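PDB 3QI7: putative transcriptional regulator from Clostridium difficile, which is of unknown function but has a periplasmic-binding-protein-like fold, consistent with binding a small ligand such as a sugar. Local coordinates for residues K157-Y162 against N228-N233; V146-S151 against E178-T183. One frame throughout, in Å; residues are numbered along the deposited sequence. Where two conformers were deposited one is given.

Contact 1 (K157-Y162 against N228-N233); sequences KAFIHY and NVFGVN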
ATOM      1  N   LYS A 157      -4.722  -0.630  26.126  1.00 26.83           N
ATOM      2  CA  LYS A 157      -5.170  -1.582  27.136  0.50 26.06           C
ATOM      3  C   LYS A 157      -6.276  -2.492  26.605  1.00 27.27           C
ATOM      4  O   LYS A 157      -6.679  -3.443  27.287  1.00 26.91           O
ATOM      5  CB  LYS A 157      -5.598  -0.852  28.409  0.50 27.70           C
ATOM      6  CG  LYS A 157      -4.445  -0.167  29.128  0.50 26.86           C
ATOM      7  CD  LYS A 157      -3.270  -1.109  29.326  0.50 27.93           C
ATOM      8  CE  LYS A 157      -2.376  -0.659  30.493  0.50 34.50           C
ATOM      9  NZ  LYS A 157      -0.989  -1.220  30.382  0.50 28.82           N
ATOM     10  N   ALA A 158      -6.766  -2.196  25.393  1.00 25.48           N
ATOM     11  CA  ALA A 158      -7.657  -3.100  24.635  1.00 25.38           C
ATOM     12  C   ALA A 158      -7.480  -2.738  23.153  1.00 23.91           C
ATOM     13  O   ALA A 158      -7.016  -1.638  22.832  1.00 23.72           O
ATOM     14  CB  ALA A 158      -9.151  -2.946  25.080  1.00 21.29           C
ATOM     15  N   PHE A 159      -7.823  -3.668  22.265  1.00 22.99           N
ATOM     16  CA  PHE A 159      -7.864  -3.442  20.827  1.00 20.44           C
ATOM     17  C   PHE A 159      -9.287  -3.734  20.353  1.00 23.58           C
ATOM     18  O   PHE A 159      -9.758  -4.877  20.485  1.00 23.37           O
ATOM     19  CB  PHE A 159      -6.889  -4.385  20.127  1.00 22.63           C
ATOM     20  CG  PHE A 159      -6.707  -4.140  18.651  1.00 20.58           C
ATOM     21  CD1 PHE A 159      -7.722  -4.443  17.715  1.00 19.09           C
ATOM     22  CD2 PHE A 159      -5.468  -3.694  18.164  1.00 20.75           C
ATOM     23  CE1 PHE A 159      -7.491  -4.252  16.379  1.00 22.07           C
ATOM     24  CE2 PHE A 159      -5.273  -3.472  16.810  1.00 19.41           C
ATOM     25  CZ  PHE A 159      -6.270  -3.774  15.934  1.00 16.33           C
ATOM     26  N   ILE A 160      -9.967  -2.715  19.827  1.00 23.15           N
ATOM     27  CA  ILE A 160     -11.347  -2.877  19.299  1.00 22.71           C
ATOM     28  C   ILE A 160     -11.259  -3.007  17.760  1.00 21.79           C
ATOM     29  O   ILE A 160     -10.686  -2.142  17.113  1.00 21.15           O
ATOM     30  CB  ILE A 160     -12.287  -1.704  19.714  1.00 23.50           C
ATOM     31  CG1 ILE A 160     -12.023  -1.238  21.154  1.00 24.60           C
ATOM     32  CG2 ILE A 160     -13.783  -2.118  19.579  1.00 20.49           C
ATOM     33  CD1 ILE A 160     -12.160  -2.301  22.297  1.00 23.11           C
ATOM     34  N   HIS A 161     -11.767  -4.121  17.199  1.00 20.58           N
ATOM     35  CA  HIS A 161     -11.799  -4.379  15.749  1.00 18.80           C
ATOM     36  C   HIS A 161     -13.224  -4.317  15.216  1.00 23.76           C
ATOM     37  O   HIS A 161     -14.100  -5.029  15.737  1.00 24.86           O
ATOM     38  CB  HIS A 161     -11.249  -5.784  15.494  1.00 22.40           C
ATOM     39  CG  HIS A 161     -11.106  -6.139  14.045  1.00 21.01           C
ATOM     40  ND1 HIS A 161     -12.175  -6.559  13.267  1.00 22.02           N
ATOM     41  CD2 HIS A 161     -10.012  -6.192  13.249  1.00 21.38           C
ATOM     42  CE1 HIS A 161     -11.735  -6.826  12.047  1.00 23.21           C
ATOM     43  NE2 HIS A 161     -10.430  -6.606  12.009  1.00 26.20           N
ATOM     44  N   TYR A 162     -13.451  -3.435  14.230  1.00 22.52           N
ATOM     45  CA  TYR A 162     -14.781  -3.184  13.644  1.00 23.36           C
ATOM     46  C   TYR A 162     -14.769  -3.593  12.160  1.00 23.15           C
ATOM     47  O   TYR A 162     -13.921  -3.154  11.399  1.00 24.23           O
ATOM     48  CB  TYR A 162     -15.147  -1.688  13.743  1.00 23.02           C
ATOM     49  CG  TYR A 162     -15.475  -1.186  15.118  1.00 21.64           C
ATOM     50  CD1 TYR A 162     -16.648  -1.536  15.731  1.00 20.52           C
ATOM     51  CD2 TYR A 162     -14.616  -0.310  15.791  1.00 21.79           C
ATOM     52  CE1 TYR A 162     -16.950  -1.080  17.001  1.00 28.79           C
ATOM     53  CE2 TYR A 162     -14.909   0.156  17.044  1.00 31.98           C
ATOM     54  CZ  TYR A 162     -16.091  -0.228  17.655  1.00 28.07           C
ATOM     55  OH  TYR A 162     -16.383   0.247  18.912  1.00 32.49           O
ATOM     56  N   ASN A 228      -6.867   1.005  21.591  1.00 22.13           N
ATOM     57  CA  ASN A 228      -6.726   1.199  20.149  1.00 22.58           C
ATOM     58  C   ASN A 228      -8.000   0.833  19.421  1.00 23.51           C
ATOM     59  O   ASN A 228      -8.570  -0.246  19.650  1.00 22.68           O
ATOM     60  CB  ASN A 228      -5.582   0.369  19.563  1.00 22.26           C
ATOM     61  CG  ASN A 228      -5.306   0.713  18.103  1.00 19.54           C
ATOM     62  OD1 ASN A 228      -4.851   1.806  17.827  1.00 22.57           O
ATOM     63  ND2 ASN A 228      -5.652  -0.188  17.169  1.00 17.61           N
ATOM     64  N   VAL A 229      -8.437   1.707  18.507  1.00 20.30           N
ATOM     65  CA  VAL A 229      -9.638   1.420  17.732  1.00 20.66           C
ATOM     66  C   VAL A 229      -9.238   1.265  16.256  1.00 20.23           C
ATOM     67  O   VAL A 229      -8.489   2.076  15.695  1.00 20.46           O
ATOM     68  CB  VAL A 229     -10.715   2.510  17.923  1.00 20.27           C
ATOM     69  CG1 VAL A 229     -11.954   2.263  16.985  1.00 24.07           C
ATOM     70  CG2 VAL A 229     -11.143   2.617  19.392  1.00 22.28           C
ATOM     71  N   PHE A 230      -9.749   0.217  15.622  1.00 20.30           N
ATOM     72  CA  PHE A 230      -9.384  -0.076  14.251  1.00 20.49           C
ATOM     73  C   PHE A 230     -10.585  -0.468  13.434  1.00 20.08           C
ATOM     74  O   PHE A 230     -11.380  -1.297  13.883  1.00 19.57           O
ATOM     75  CB  PHE A 230      -8.421  -1.250  14.251  1.00 18.63           C
ATOM     76  CG  PHE A 230      -7.991  -1.697  12.874  1.00 21.89           C
ATOM     77  CD1 PHE A 230      -7.099  -0.933  12.129  1.00 21.51           C
ATOM     78  CD2 PHE A 230      -8.437  -2.893  12.346  1.00 22.37           C
ATOM     79  CE1 PHE A 230      -6.647  -1.353  10.883  1.00 21.54           C
ATOM     80  CE2 PHE A 230      -8.020  -3.297  11.080  1.00 21.81           C
ATOM     81  CZ  PHE A 230      -7.125  -2.522  10.348  1.00 20.31           C
ATOM     82  N   GLY A 231     -10.663   0.065  12.212  1.00 21.33           N
ATOM     83  CA  GLY A 231     -11.699  -0.324  11.239  1.00 20.20           C
ATOM     84  C   GLY A 231     -11.094  -0.737   9.907  1.00 21.88           C
ATOM     85  O   GLY A 231      -9.866  -0.595   9.672  1.00 19.09           O
ATOM     86  N   VAL A 232     -11.952  -1.231   9.015  1.00 22.20           N
ATOM     87  CA  VAL A 232     -11.471  -1.980   7.855  1.00 22.85           C
ATOM     88  C   VAL A 232     -11.681  -1.296   6.514  1.00 24.44           C
ATOM     89  O   VAL A 232     -11.288  -1.850   5.492  1.00 20.46           O
ATOM     90  CB  VAL A 232     -12.001  -3.446   7.852  1.00 22.10           C
ATOM     91  CG1 VAL A 232     -11.670  -4.165   9.168  1.00 22.47           C
ATOM     92  CG2 VAL A 232     -13.512  -3.499   7.552  1.00 21.37           C
ATOM     93  N   ASN A 233     -12.225  -0.068   6.528  1.00 23.19           N
ATOM     94  CA  ASN A 233     -12.335   0.758   5.317  1.00 24.55           C
ATOM     95  C   ASN A 233     -12.274   2.268   5.652  1.00 22.72           C
ATOM     96  O   ASN A 233     -12.312   2.678   6.835  1.00 21.91           O
ATOM     97  CB  ASN A 233     -13.613   0.415   4.514  1.00 24.29           C
ATOM     98  CG  ASN A 233     -14.878   0.513   5.360  1.00 27.32           C
ATOM     99  OD1 ASN A 233     -15.157   1.563   5.958  1.00 26.69           O
ATOM    100  ND2 ASN A 233     -15.639  -0.591   5.444  1.00 27.60           N
TER
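Strands 159-162 and 228-231 run side by side as parallel neighbours, 15° apart in direction. They belong to the three-stranded parallel sheet of one lobe of this periplasmic-binding-protein-like fold. Four backbone bonds join them. N228 N donates to A158 O, and I160 N to N228 O at 2.8 Å, the straightest of the four (174°). F230 N then reaches I160 O, and Y162 N reaches F230 O.

Packing is close on the face with F159, H161, N228 and F230. All four side chains project from this same face, each with CG anti to the backbone N. OD1 of N228 is hydrogen-bonded to A252 N, while its ND2 packs 3.3 Å from CE2 of F159, with amide and ring planes 48° apart. CZ of F159 meets CB of F230 at 3.7 Å. CD2 of H161 comes in at the edge of the F230 ring, 3.8 Å from its CD2.

On the face with I160, Y162 and V229, CG1 of V229 sits at the edge of the Y162 ring, 3.6 Å from CE2. The I160-V229 contact is looser, with I160 CG1 and V229 CG2 4.3 Å apart. The buried Y162 O has no polar partner, and V232 CG1 lies 3.3 Å from it.

Strand 191-196 flanks 159-164 on its other edge. Helix 140-153 packs on F159 and F230, and helix 203-223 covers Y162, whose OH bonds to D215.

Contact 2 (V146-S151 against E178-T183); sequences VLAERS and EMIKET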
ATOM      1  N   VAL A 146       1.816  -6.905  13.242  1.00 20.51           N
ATOM      2  CA  VAL A 146       2.544  -5.654  13.472  1.00 21.56           C
ATOM      3  C   VAL A 146       1.605  -4.575  14.011  1.00 20.81           C
ATOM      4  O   VAL A 146       1.969  -3.796  14.893  1.00 20.40           O
ATOM      5  CB  VAL A 146       3.290  -5.182  12.184  1.00 24.05           C
ATOM      6  CG1 VAL A 146       3.867  -3.755  12.353  1.00 22.25           C
ATOM      7  CG2 VAL A 146       4.411  -6.222  11.750  1.00 20.30           C
ATOM      8  N   LEU A 147       0.384  -4.561  13.520  1.00 21.04           N
ATOM      9  CA  LEU A 147      -0.639  -3.607  14.024  1.00 20.24           C
ATOM     10  C   LEU A 147      -0.960  -3.877  15.519  1.00 20.01           C
ATOM     11  O   LEU A 147      -1.115  -2.950  16.320  1.00 20.27           O
ATOM     12  CB  LEU A 147      -1.884  -3.687  13.166  1.00 21.64           C
ATOM     13  CG  LEU A 147      -3.135  -2.927  13.622  1.00 19.77           C
ATOM     14  CD1 LEU A 147      -2.873  -1.418  13.771  1.00 19.39           C
ATOM     15  CD2 LEU A 147      -4.276  -3.223  12.610  1.00 23.94           C
ATOM     16  N   ALA A 148      -1.074  -5.144  15.894  1.00 21.85           N
ATOM     17  CA  ALA A 148      -1.277  -5.521  17.313  1.00 20.11           C
ATOM     18  C   ALA A 148      -0.093  -5.053  18.167  1.00 20.11           C
ATOM     19  O   ALA A 148      -0.272  -4.441  19.238  1.00 22.29           O
ATOM     20  CB  ALA A 148      -1.464  -7.056  17.423  1.00 17.36           C
ATOM     21  N   GLU A 149       1.122  -5.312  17.700  1.00 19.38           N
ATOM     22  CA  GLU A 149       2.332  -4.911  18.449  1.00 18.31           C
ATOM     23  C   GLU A 149       2.433  -3.391  18.582  1.00 18.11           C
ATOM     24  O   GLU A 149       2.641  -2.873  19.691  1.00 17.67           O
ATOM     25  CB  GLU A 149       3.586  -5.486  17.804  1.00 17.76           C
ATOM     26  CG  GLU A 149       3.623  -7.008  17.861  1.00 20.81           C
ATOM     27  CD  GLU A 149       4.822  -7.579  17.133  1.00 25.98           C
ATOM     28  OE1 GLU A 149       5.605  -6.782  16.611  1.00 26.72           O
ATOM     29  OE2 GLU A 149       4.971  -8.829  17.082  1.00 32.96           O
ATOM     30  N   ARG A 150       2.213  -2.676  17.480  1.00 17.27           N
ATOM     31  CA  ARG A 150       2.349  -1.213  17.489  1.00 20.24           C
ATOM     32  C   ARG A 150       1.289  -0.567  18.362  1.00 19.23           C
ATOM     33  O   ARG A 150       1.569   0.446  19.032  1.00 20.29           O
ATOM     34  CB  ARG A 150       2.366  -0.628  16.053  1.00 19.14           C
ATOM     35  CG  ARG A 150       3.692  -0.893  15.333  1.00 20.82           C
ATOM     36  CD  ARG A 150       3.769  -0.403  13.849  1.00 21.64           C
ATOM     37  NE  ARG A 150       5.019  -0.882  13.249  1.00 20.00           N
ATOM     38  CZ  ARG A 150       5.407  -0.705  11.994  1.00 20.42           C
ATOM     39  NH1 ARG A 150       4.690   0.019  11.133  1.00 22.77           N
ATOM     40  NH2 ARG A 150       6.544  -1.250  11.602  1.00 22.12           N
ATOM     41  N   SER A 151       0.080  -1.146  18.375  1.00 16.92           N
ATOM     42  CA  SER A 151      -0.960  -0.787  19.339  1.00 18.82           C
ATOM     43  C   SER A 151      -0.500  -0.932  20.817  1.00 19.92           C
ATOM     44  O   SER A 151      -0.662   0.007  21.639  1.00 17.77           O
ATOM     45  CB  SER A 151      -2.230  -1.659  19.097  1.00 20.07           C
ATOM     46  OG  SER A 151      -2.799  -1.371  17.829  1.00 27.81           O
ATOM     47  N   GLU A 178      -7.613 -12.621  12.152  1.00 25.72           N
ATOM     48  CA  GLU A 178      -7.119 -13.812  12.840  1.00 26.02           C
ATOM     49  C   GLU A 178      -5.727 -13.593  13.480  1.00 24.80           C
ATOM     50  O   GLU A 178      -5.486 -14.000  14.629  1.00 26.09           O
ATOM     51  CB  GLU A 178      -7.115 -15.040  11.885  1.00 28.30           C
ATOM     52  CG  GLU A 178      -6.300 -16.281  12.337  1.00 37.87           C
ATOM     53  CD  GLU A 178      -6.449 -17.515  11.397  1.00 49.85           C
ATOM     54  OE1 GLU A 178      -6.171 -17.397  10.183  1.00 54.60           O
ATOM     55  OE2 GLU A 178      -6.843 -18.611  11.873  1.00 58.91           O
HETATM   56  N   MSE A 179      -4.815 -12.984  12.737  1.00 23.29           N
HETATM   57  CA  MSE A 179      -3.502 -12.720  13.260  1.00 22.37           C
HETATM   58  C   MSE A 179      -3.509 -11.571  14.281  1.00 23.18           C
HETATM   59  O   MSE A 179      -2.741 -11.626  15.231  1.00 21.98           O
HETATM   60  CB  MSE A 179      -2.480 -12.480  12.141  1.00 19.96           C
HETATM   61  CG  MSE A 179      -1.065 -12.396  12.656  1.00 29.90           C
HETATM   62 SE   MSE A 179      -0.504 -14.006  13.647  0.75 38.98          SE
HETATM   63  CE  MSE A 179      -0.493 -15.254  12.151  1.00 42.45           C
ATOM     64  N   ILE A 180      -4.384 -10.568  14.148  1.00 21.12           N
ATOM     65  CA  ILE A 180      -4.474  -9.565  15.222  1.00 20.69           C
ATOM     66  C   ILE A 180      -4.884 -10.244  16.525  1.00 22.16           C
ATOM     67  O   ILE A 180      -4.304  -9.965  17.579  1.00 23.88           O
ATOM     68  CB  ILE A 180      -5.464  -8.424  14.921  1.00 19.66           C
ATOM     69  CG1 ILE A 180      -4.950  -7.577  13.780  1.00 18.65           C
ATOM     70  CG2 ILE A 180      -5.676  -7.506  16.150  1.00 17.78           C
ATOM     71  CD1 ILE A 180      -6.050  -6.725  13.098  1.00 19.49           C
ATOM     72  N   LYS A 181      -5.873 -11.144  16.446  1.00 23.31           N
ATOM     73  CA  LYS A 181      -6.424 -11.816  17.635  1.00 24.37           C
ATOM     74  C   LYS A 181      -5.393 -12.689  18.329  1.00 22.95           C
ATOM     75  O   LYS A 181      -5.282 -12.677  19.559  1.00 24.05           O
ATOM     76  CB  LYS A 181      -7.645 -12.682  17.257  1.00 25.13           C
ATOM     77  CG  LYS A 181      -8.431 -13.232  18.418  1.00 33.64           C
ATOM     78  CD  LYS A 181      -9.668 -14.028  17.932  1.00 38.41           C
ATOM     79  CE  LYS A 181     -10.523 -14.492  19.106  1.00 42.09           C
ATOM     80  NZ  LYS A 181     -11.725 -15.283  18.662  1.00 47.44           N
ATOM     81  N   GLU A 182      -4.647 -13.437  17.533  1.00 23.41           N
ATOM     82  CA  GLU A 182      -3.630 -14.364  18.032  1.00 26.50           C
ATOM     83  C   GLU A 182      -2.491 -13.567  18.645  1.00 23.56           C
ATOM     84  O   GLU A 182      -2.032 -13.847  19.782  1.00 24.22           O
ATOM     85  CB  GLU A 182      -3.154 -15.224  16.860  1.00 23.95           C
ATOM     86  CG  GLU A 182      -2.073 -16.240  17.107  1.00 41.26           C
ATOM     87  CD  GLU A 182      -1.729 -16.976  15.802  1.00 48.13           C
ATOM     88  OE1 GLU A 182      -2.682 -17.399  15.100  1.00 54.34           O
ATOM     89  OE2 GLU A 182      -0.523 -17.095  15.459  1.00 54.00           O
ATOM     90  N   THR A 183      -2.059 -12.543  17.923  1.00 21.44           N
ATOM     91  CA  THR A 183      -0.988 -11.703  18.422  1.00 22.00           C
ATOM     92  C   THR A 183      -1.388 -11.026  19.738  1.00 22.35           C
ATOM     93  O   THR A 183      -0.611 -11.071  20.713  1.00 22.44           O
ATOM     94  CB  THR A 183      -0.482 -10.680  17.386  1.00 23.04           C
ATOM     95  OG1 THR A 183      -0.027 -11.354  16.198  1.00 22.34           O
ATOM     96  CG2 THR A 183       0.707  -9.868  17.979  1.00 19.31           C
TER
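Helix segments 146-151 and 178-183 cross at -42°, with their axes 8.6 Å apart and their chains running in broadly the same direction. They form a helix pair on one face of the three-stranded parallel sheet in this periplasmic-binding-protein-like fold. The two helices flank strand 159-164 in sequence, a helix-strand-helix unit of the alpha/beta lobe, and both rest on F159.

The backbones come nearest at A148 and I180, whose CA atoms are 5.6 Å apart. The small side chain of A148 permits this approach. Its CB points at the other helix and meets CG2 of T183 at 3.6 Å. That methyl is anti to the backbone N of T183. It also meets CG of E149 at 4.1 Å, where the two side chains cross at about a right angle. OE2 of E149 forms a salt bridge with K145.

Nearer the sheet, L147 and I180 cross obliquely. Their tips meet, CD2 of L147 to CD1 of I180, at 4.0 Å. The interface is thus apolar, and the hydroxyls turn back to their own helices. S151 OG donates to L147 O. T183 OG1 donates to M179 O at 2.9 Å from above the carbonyl plane, and that oxygen also accepts from T183 N.

How the contacts relate
The centres of the two contacts lie about 10 Å apart, on the same side of the chain's centre. Their segments alternate in sequence: helix 140-153, strand 159-164, helix 171-186, then strand 228-231. Contact 1 joins two strands of the three-stranded parallel sheet. Contact 2 joins two helices layered on that sheet. The layers touch directly: S151 OG packs 3.2 Å from N228 ND2, L147 CD2 lies 3.5 Å from F230 CE1, and I180 CG2 lies 3.7 Å from F159 CE1. Together they form one buried block within a single lobe. Three consecutive elements are joined by strand 228-231 from later in the chain, which is built into the same alpha/beta layers.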